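Local coordinates for DNA endonuclease I-HmuI (Bacillus phage SPO1, PDB 1U3E), which probably acts as an intron-homing endonuclease of the HNH type that binds and cuts DNA, at residues 126-131 against 164-169. Residues are numbered along the deposited sequence; the frame is centred on the assembly and turned at random.
With EDO (1,2-ethanediol), chain O; nucleotides of chain B.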
loop_
_atom_site.group_PDB
_atom_site.type_symbol
_atom_site.label_atom_id
_atom_site.label_comp_id
_atom_site.label_asym_id
_atom_site.label_seq_id
_atom_site.Cartn_x
_atom_site.Cartn_y
_atom_site.Cartn_z
ATOM N N ILE D 126 -8.096 28.362 26.737
ATOM C CA ILE D 126 -7.808 29.495 27.594
ATOM C C ILE D 126 -9.151 30.004 28.103
ATOM O O ILE D 126 -9.999 30.408 27.318
ATOM C CB ILE D 126 -7.075 30.632 26.841
ATOM C CG1 ILE D 126 -5.662 30.206 26.478
ATOM C CG2 ILE D 126 -6.992 31.872 27.713
ATOM C CD1 ILE D 126 -5.620 29.226 25.389
ATOM N N SER D 127 -9.343 29.959 29.418
ATOM C CA SER D 127 -10.577 30.421 30.038
ATOM C C SER D 127 -10.613 31.933 30.064
ATOM O O SER D 127 -9.582 32.598 29.925
ATOM C CB SER D 127 -10.683 29.918 31.475
ATOM O OG SER D 127 -10.741 28.508 31.527
ATOM N N PRO D 128 -11.810 32.506 30.246
ATOM C CA PRO D 128 -11.954 33.960 30.293
ATOM C C PRO D 128 -11.182 34.506 31.487
ATOM O O PRO D 128 -10.742 35.654 31.479
ATOM C CB PRO D 128 -13.457 34.147 30.441
ATOM C CG PRO D 128 -14.012 32.942 29.726
ATOM C CD PRO D 128 -13.129 31.851 30.242
ATOM N N ASP D 129 -11.022 33.660 32.506
ATOM C CA ASP D 129 -10.310 34.012 33.732
ATOM C C ASP D 129 -8.799 33.907 33.571
ATOM O O ASP D 129 -8.056 34.365 34.427
ATOM C CB ASP D 129 -10.762 33.111 34.877
ATOM C CG ASP D 129 -10.516 31.649 34.590
ATOM O OD1 ASP D 129 -9.345 31.270 34.419
ATOM O OD2 ASP D 129 -11.495 30.878 34.529
ATOM N N GLY D 130 -8.348 33.291 32.481
ATOM C CA GLY D 130 -6.922 33.186 32.231
ATOM C C GLY D 130 -6.286 31.819 32.373
ATOM O O GLY D 130 -5.189 31.577 31.869
ATOM N N ILE D 131 -6.969 30.919 33.063
ATOM C CA ILE D 131 -6.461 29.573 33.276
ATOM C C ILE D 131 -6.502 28.748 32.004
ATOM O O ILE D 131 -7.464 28.799 31.245
ATOM C CB ILE D 131 -7.276 28.848 34.365
ATOM C CG1 ILE D 131 -7.063 29.534 35.716
ATOM C CG2 ILE D 131 -6.858 27.394 34.448
ATOM C CD1 ILE D 131 -8.087 29.175 36.750
ATOM N N LYS D 164 -17.695 31.292 23.039
ATOM C CA LYS D 164 -18.230 31.096 24.375
ATOM C C LYS D 164 -17.248 31.572 25.440
ATOM O O LYS D 164 -17.103 30.948 26.491
ATOM C CB LYS D 164 -18.595 29.629 24.604
ATOM C CG LYS D 164 -19.898 29.206 23.946
ATOM C CD LYS D 164 -20.206 27.752 24.245
ATOM C CE LYS D 164 -21.463 27.284 23.541
ATOM N NZ LYS D 164 -21.549 25.799 23.483
ATOM N N GLY D 165 -16.574 32.683 25.153
ATOM C CA GLY D 165 -15.666 33.277 26.117
ATOM C C GLY D 165 -14.247 32.683 26.107
ATOM O O GLY D 165 -13.301 33.343 26.550
ATOM N N TYR D 166 -14.104 31.457 25.621
ATOM C CA TYR D 166 -12.789 30.847 25.576
ATOM C C TYR D 166 -12.150 31.168 24.234
ATOM O O TYR D 166 -12.788 31.752 23.366
ATOM C CB TYR D 166 -12.854 29.322 25.745
ATOM C CG TYR D 166 -13.710 28.776 26.856
ATOM C CD1 TYR D 166 -15.100 28.750 26.769
ATOM C CD2 TYR D 166 -13.137 28.231 27.993
ATOM C CE1 TYR D 166 -15.876 28.168 27.765
ATOM C CE2 TYR D 166 -13.912 27.645 29.003
ATOM C CZ TYR D 166 -15.268 27.606 28.871
ATOM O OH TYR D 166 -16.047 27.005 29.831
ATOM N N THR D 167 -10.919 30.783 24.101
ATOM C CA THR D 167 -10.144 30.930 22.891
ATOM C C THR D 167 -9.323 29.653 22.809
ATOM O O THR D 167 -9.177 28.962 23.816
ATOM C CB THR D 167 -9.261 32.186 22.881
ATOM O OG1 THR D 167 -8.984 32.587 21.533
ATOM C CG2 THR D 167 -7.956 31.912 23.596
ATOM N N PHE D 168 -8.791 29.322 21.646
ATOM C CA PHE D 168 -8.057 28.088 21.510
ATOM C C PHE D 168 -6.804 28.227 20.681
ATOM O O PHE D 168 -6.741 29.080 19.797
ATOM C CB PHE D 168 -8.991 27.009 20.968
ATOM C CG PHE D 168 -10.338 27.025 21.645
ATOM C CD1 PHE D 168 -11.309 27.935 21.233
ATOM C CD2 PHE D 168 -10.625 26.178 22.716
ATOM C CE1 PHE D 168 -12.535 27.984 21.881
ATOM C CE2 PHE D 168 -11.838 26.218 23.366
ATOM C CZ PHE D 168 -12.807 27.133 22.954
ATOM N N ARG D 169 -5.813 27.387 20.965
ATOM C CA ARG D 169 -4.547 27.394 20.254
ATOM C C ARG D 169 -4.009 25.976 20.304
ATOM O O ARG D 169 -4.139 25.308 21.322
ATOM C CB ARG D 169 -3.569 28.370 20.882
ATOM C CG ARG D 169 -4.082 29.782 21.046
ATOM C CD ARG D 169 -4.379 30.412 19.691
ATOM N NE ARG D 169 -5.727 30.980 19.649
ATOM C CZ ARG D 169 -6.013 32.268 19.816
ATOM N NH1 ARG D 169 -5.045 33.128 20.029
ATOM N NH2 ARG D 169 -7.270 32.696 19.781
HETATM C C1 EDO O . -8.467 37.498 29.420
HETATM O O1 EDO O . -9.011 37.250 30.750
HETATM C C2 EDO O . -7.563 36.320 28.974
HETATM O O2 EDO O . -6.459 36.186 29.910
ATOM P P DG B 8 -21.022 32.804 21.651
ATOM O OP1 DG B 8 -21.353 32.768 23.083
ATOM O OP2 DG B 8 -19.621 32.611 21.221
ATOM O "O5'" DG B 8 -21.931 31.738 20.906
ATOM C "C5'" DG B 8 -23.341 31.845 21.003
ATOM C "C4'" DG B 8 -24.032 30.694 20.315
ATOM O "O4'" DG B 8 -24.121 30.948 18.888
ATOM C "C3'" DG B 8 -23.246 29.389 20.446
ATOM O "O3'" DG B 8 -24.175 28.296 20.418
ATOM C "C2'" DG B 8 -22.370 29.414 19.206
ATOM C "C1'" DG B 8 -23.336 30.007 18.199
ATOM N N9 DG B 8 -22.809 30.591 16.969
ATOM C C8 DG B 8 -21.599 31.208 16.792
ATOM N N7 DG B 8 -21.352 31.505 15.545
ATOM C C5 DG B 8 -22.481 31.083 14.859
ATOM C C6 DG B 8 -22.782 31.123 13.468
ATOM O O6 DG B 8 -22.089 31.557 12.540
ATOM N N1 DG B 8 -24.030 30.588 13.199
ATOM C C2 DG B 8 -24.888 30.087 14.137
ATOM N N2 DG B 8 -26.061 29.629 13.663
ATOM N N3 DG B 8 -24.624 30.037 15.439
ATOM C C4 DG B 8 -23.405 30.546 15.724
ATOM P P DG B 9 -23.682 26.783 20.659
ATOM O OP1 DG B 9 -24.053 26.354 22.026
ATOM O OP2 DG B 9 -22.281 26.639 20.196
ATOM O "O5'" DG B 9 -24.602 25.998 19.640
ATOM C "C5'" DG B 9 -24.785 26.539 18.356
ATOM C "C4'" DG B 9 -25.944 25.885 17.652
ATOM O "O4'" DG B 9 -25.970 26.488 16.346
ATOM C "C3'" DG B 9 -25.807 24.389 17.411
ATOM O "O3'" DG B 9 -27.107 23.785 17.295
ATOM C "C2'" DG B 9 -25.017 24.343 16.118
ATOM C "C1'" DG B 9 -25.462 25.595 15.372
ATOM N N9 DG B 9 -24.342 26.274 14.733
ATOM C C8 DG B 9 -23.220 26.754 15.361
ATOM N N7 DG B 9 -22.375 27.313 14.541
ATOM C C5 DG B 9 -22.976 27.196 13.296
ATOM C C6 DG B 9 -22.525 27.613 12.021
ATOM O O6 DG B 9 -21.466 28.183 11.721
ATOM N N1 DG B 9 -23.447 27.297 11.028
ATOM C C2 DG B 9 -24.640 26.657 11.232
ATOM N N2 DG B 9 -25.379 26.442 10.131
ATOM N N3 DG B 9 -25.072 26.258 12.417
ATOM C C4 DG B 9 -24.194 26.559 13.398
#
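Pro128 sets its CD over one face of the Tyr166 ring, 4.2 Å above the plane and shifted toward the rim. Ser127 meets the same ring obliquely, its CA 3.9 Å from Tyr166 CD2. Val125 and Leu147 also touch the Tyr166 side chain. Tyr166 CG stands anti to the carbonyl carbon and beside the backbone N (chi1 -47°), which puts it near Ile126 O. Next to the ring, Tyr166 CA makes a CA-H...O contact of 3.3 Å with Ile126 O. That oxygen also takes a weak hydrogen bond from Thr167 N. In return Ile126 N donates to Thr167 O at 3.2 Å, with 155° at the hydrogen. Ile126 and Thr167 thus form an antiparallel hydrogen-bonded pair. It lies at one end of strand 123-126, the central strand of a three-stranded sheet in the NUMOD-like region, whose family belongs to the helix-turn-helix clan. The two side chains lie side by side on one face of the sheet, with Ile126 CB 3.6 Å from Thr167 CG2. Thr167 OG1 is hydrogen-bonded to Ile161 O. Phe168, on the other face, packs against helix 149-157. Beyond the pair, Pro128 CG sits 3.3 Å from Gly165 O. A type I turn, Ser127 to Gly130, carries the chain toward strand 132-135. Asp129 OD1 closes an Asx turn by accepting from Ile131 N. On the DNA side, Lys164 N and NZ hydrogen-bond to phosphate oxygens of DG8 and DG9 of chain B, respectively.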